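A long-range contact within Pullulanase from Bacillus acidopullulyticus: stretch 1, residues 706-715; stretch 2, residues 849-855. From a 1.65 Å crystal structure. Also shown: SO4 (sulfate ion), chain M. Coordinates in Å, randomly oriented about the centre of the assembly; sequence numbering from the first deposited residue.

Stretch 1, residues 706-715: QVDVIKNGVI
Stretch 2, residues 849-855: TNTVAFE

How do the two backbones lie? Residues 707-714 form a helix, with bonds such as Lys711 N to Val707 O (2.8 Å) and Val714 N to Ile710 O (2.8 Å); Ile715 leaves helical phi/psi at -87/20. Residues 852-855 are strand, reached through Asn850 at phi/psi 62/39. The two axes run in nearly the same direction, 27° apart and 9.6 Å at closest approach. Val707 CA sits 6.3 Å from Asn850 CA, and Val714 CA 8.9 Å from Phe854 CA.

What fills the gap? Largely apolar side chains do, and no direct hydrogen bond crosses it. Val852 (t) points toward the helix: its CG2 meets Val707 CG1 at 3.9 Å and Ile710 CG2 at 4.1 Å, while its CG1 lies 4.2 Å from Lys711 CG. Val707 is t; Ile710 is m, m.

How does the aromatic ring take part? Phe854 (chi1 p, chi2 92°) offers a face to Val714 (t), whose CG1 stands 3.8 Å from the ring centroid, 16° off the normal, a CH-pi contact.

Where do polar groups enter? At the helix start, one water accepts from Gln706 N (2.8 Å) and donates to Asn850 OD1 (2.7 Å), bridging the stretches. Asn850 N donates to sulfate O1 at 2.7 Å, and Val707 CG1 lies 3.5 Å from sulfate O3.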

# COMPACT_ATOMS: atom_id res chain seq x y z
N GLN A 706 7.40 27.24 -6.23
CA GLN A 706 7.03 26.21 -5.25
C GLN A 706 6.73 26.67 -3.82
O GLN A 706 6.50 25.82 -2.95
CB GLN A 706 8.11 25.13 -5.19
CG GLN A 706 8.46 24.50 -6.53
CD GLN A 706 7.26 24.01 -7.30
OE1 GLN A 706 6.38 23.36 -6.75
NE2 GLN A 706 7.22 24.31 -8.60
N VAL A 707 6.74 27.97 -3.55
CA VAL A 707 6.58 28.47 -2.17
C VAL A 707 5.30 27.94 -1.50
O VAL A 707 5.35 27.44 -0.37
CB VAL A 707 6.64 30.03 -2.11
CG1 VAL A 707 6.15 30.56 -0.76
CG2 VAL A 707 8.04 30.51 -2.41
N ASP A 708 4.16 28.02 -2.18
CA ASP A 708 2.90 27.55 -1.58
C ASP A 708 2.91 26.05 -1.31
O ASP A 708 2.37 25.61 -0.29
CB ASP A 708 1.69 27.92 -2.44
CG ASP A 708 1.42 29.41 -2.46
OD1 ASP A 708 1.76 30.11 -1.48
OD2 ASP A 708 0.85 29.89 -3.46
N VAL A 709 3.49 25.28 -2.22
CA VAL A 709 3.63 23.83 -2.03
C VAL A 709 4.46 23.57 -0.76
O VAL A 709 4.10 22.74 0.10
CB VAL A 709 4.26 23.15 -3.26
CG1 VAL A 709 4.74 21.76 -2.94
CG2 VAL A 709 3.24 23.09 -4.40
N ILE A 710 5.56 24.29 -0.63
CA ILE A 710 6.43 24.11 0.55
C ILE A 710 5.74 24.53 1.84
O ILE A 710 5.86 23.85 2.87
CB ILE A 710 7.79 24.87 0.37
CG1 ILE A 710 8.58 24.30 -0.84
CG2 ILE A 710 8.63 24.81 1.65
CD1 ILE A 710 8.83 22.77 -0.83
N LYS A 711 5.03 25.66 1.81
CA LYS A 711 4.27 26.07 2.99
C LYS A 711 3.27 24.98 3.42
O LYS A 711 3.12 24.69 4.60
CB LYS A 711 3.54 27.39 2.72
CG LYS A 711 4.50 28.59 2.69
CD LYS A 711 3.81 29.86 2.21
CE LYS A 711 3.01 30.53 3.29
NZ LYS A 711 2.77 31.96 2.89
N ASN A 712 2.59 24.38 2.45
CA ASN A 712 1.63 23.33 2.76
C ASN A 712 2.29 22.09 3.37
O ASN A 712 1.71 21.45 4.25
CB ASN A 712 0.81 22.96 1.53
CG ASN A 712 -0.41 23.83 1.39
OD1 ASN A 712 -1.39 23.67 2.11
ND2 ASN A 712 -0.35 24.77 0.45
N GLY A 713 3.50 21.78 2.91
CA GLY A 713 4.30 20.71 3.53
C GLY A 713 4.82 21.05 4.93
O GLY A 713 4.86 20.18 5.81
N VAL A 714 5.23 22.30 5.13
CA VAL A 714 5.74 22.75 6.45
C VAL A 714 4.68 22.53 7.55
O VAL A 714 5.02 22.13 8.67
CB VAL A 714 6.18 24.26 6.42
CG1 VAL A 714 6.20 24.85 7.82
CG2 VAL A 714 7.55 24.42 5.74
N ILE A 715 3.41 22.76 7.23
CA ILE A 715 2.36 22.62 8.25
C ILE A 715 1.82 21.18 8.37
O ILE A 715 0.74 20.97 8.92
CB ILE A 715 1.21 23.65 8.07
CG1 ILE A 715 0.45 23.45 6.76
CG2 ILE A 715 1.75 25.09 8.17
CD1 ILE A 715 -0.84 24.31 6.68
N THR A 849 10.90 37.39 -1.85
CA THR A 849 10.48 36.50 -2.92
C THR A 849 11.25 35.19 -2.93
O THR A 849 12.48 35.16 -2.81
CB THR A 849 10.67 37.19 -4.28
OG1 THR A 849 9.95 38.42 -4.26
CG2 THR A 849 10.13 36.31 -5.41
N ASN A 850 10.50 34.10 -3.07
CA ASN A 850 11.06 32.76 -3.16
C ASN A 850 11.82 32.35 -1.90
O ASN A 850 12.87 31.73 -1.97
CB ASN A 850 11.92 32.55 -4.42
CG ASN A 850 12.06 31.09 -4.76
OD1 ASN A 850 11.11 30.33 -4.61
ND2 ASN A 850 13.26 30.68 -5.17
N THR A 851 11.29 32.74 -0.75
CA THR A 851 11.82 32.23 0.53
C THR A 851 10.61 31.87 1.37
O THR A 851 9.51 32.35 1.10
CB THR A 851 12.70 33.27 1.29
OG1 THR A 851 11.88 34.39 1.68
CG2 THR A 851 13.90 33.75 0.45
N VAL A 852 10.82 30.98 2.35
CA VAL A 852 9.77 30.56 3.28
C VAL A 852 10.33 30.75 4.69
O VAL A 852 11.39 30.21 5.03
CB VAL A 852 9.36 29.08 3.05
CG1 VAL A 852 8.41 28.60 4.16
CG2 VAL A 852 8.67 28.91 1.71
N ALA A 853 9.60 31.51 5.51
CA ALA A 853 9.99 31.76 6.90
C ALA A 853 8.81 31.55 7.82
O ALA A 853 7.71 32.01 7.52
CB ALA A 853 10.51 33.18 7.07
N PHE A 854 9.03 30.85 8.93
CA PHE A 854 7.95 30.63 9.90
C PHE A 854 8.43 30.68 11.33
O PHE A 854 9.63 30.55 11.60
CB PHE A 854 7.19 29.33 9.63
CG PHE A 854 8.04 28.09 9.67
CD1 PHE A 854 8.17 27.36 10.85
CD2 PHE A 854 8.69 27.64 8.52
CE1 PHE A 854 8.96 26.20 10.89
CE2 PHE A 854 9.48 26.49 8.55
CZ PHE A 854 9.60 25.76 9.72
N GLU A 855 7.48 30.85 12.25
CA GLU A 855 7.77 30.92 13.67
C GLU A 855 6.91 29.90 14.41
O GLU A 855 5.69 29.78 14.14
CB GLU A 855 7.49 32.33 14.20
CG GLU A 855 7.93 32.53 15.65
CD GLU A 855 7.62 33.94 16.18
OE1 GLU A 855 6.93 34.72 15.48
OE2 GLU A 855 8.08 34.26 17.29
S SO4 M . 6.82 34.10 -3.36
O1 SO4 M . 7.87 34.20 -2.35
O2 SO4 M . 7.34 33.41 -4.54
O3 SO4 M . 5.68 33.36 -2.83
O4 SO4 M . 6.39 35.45 -3.73
O HOH W 1 9.99 27.96 -5.36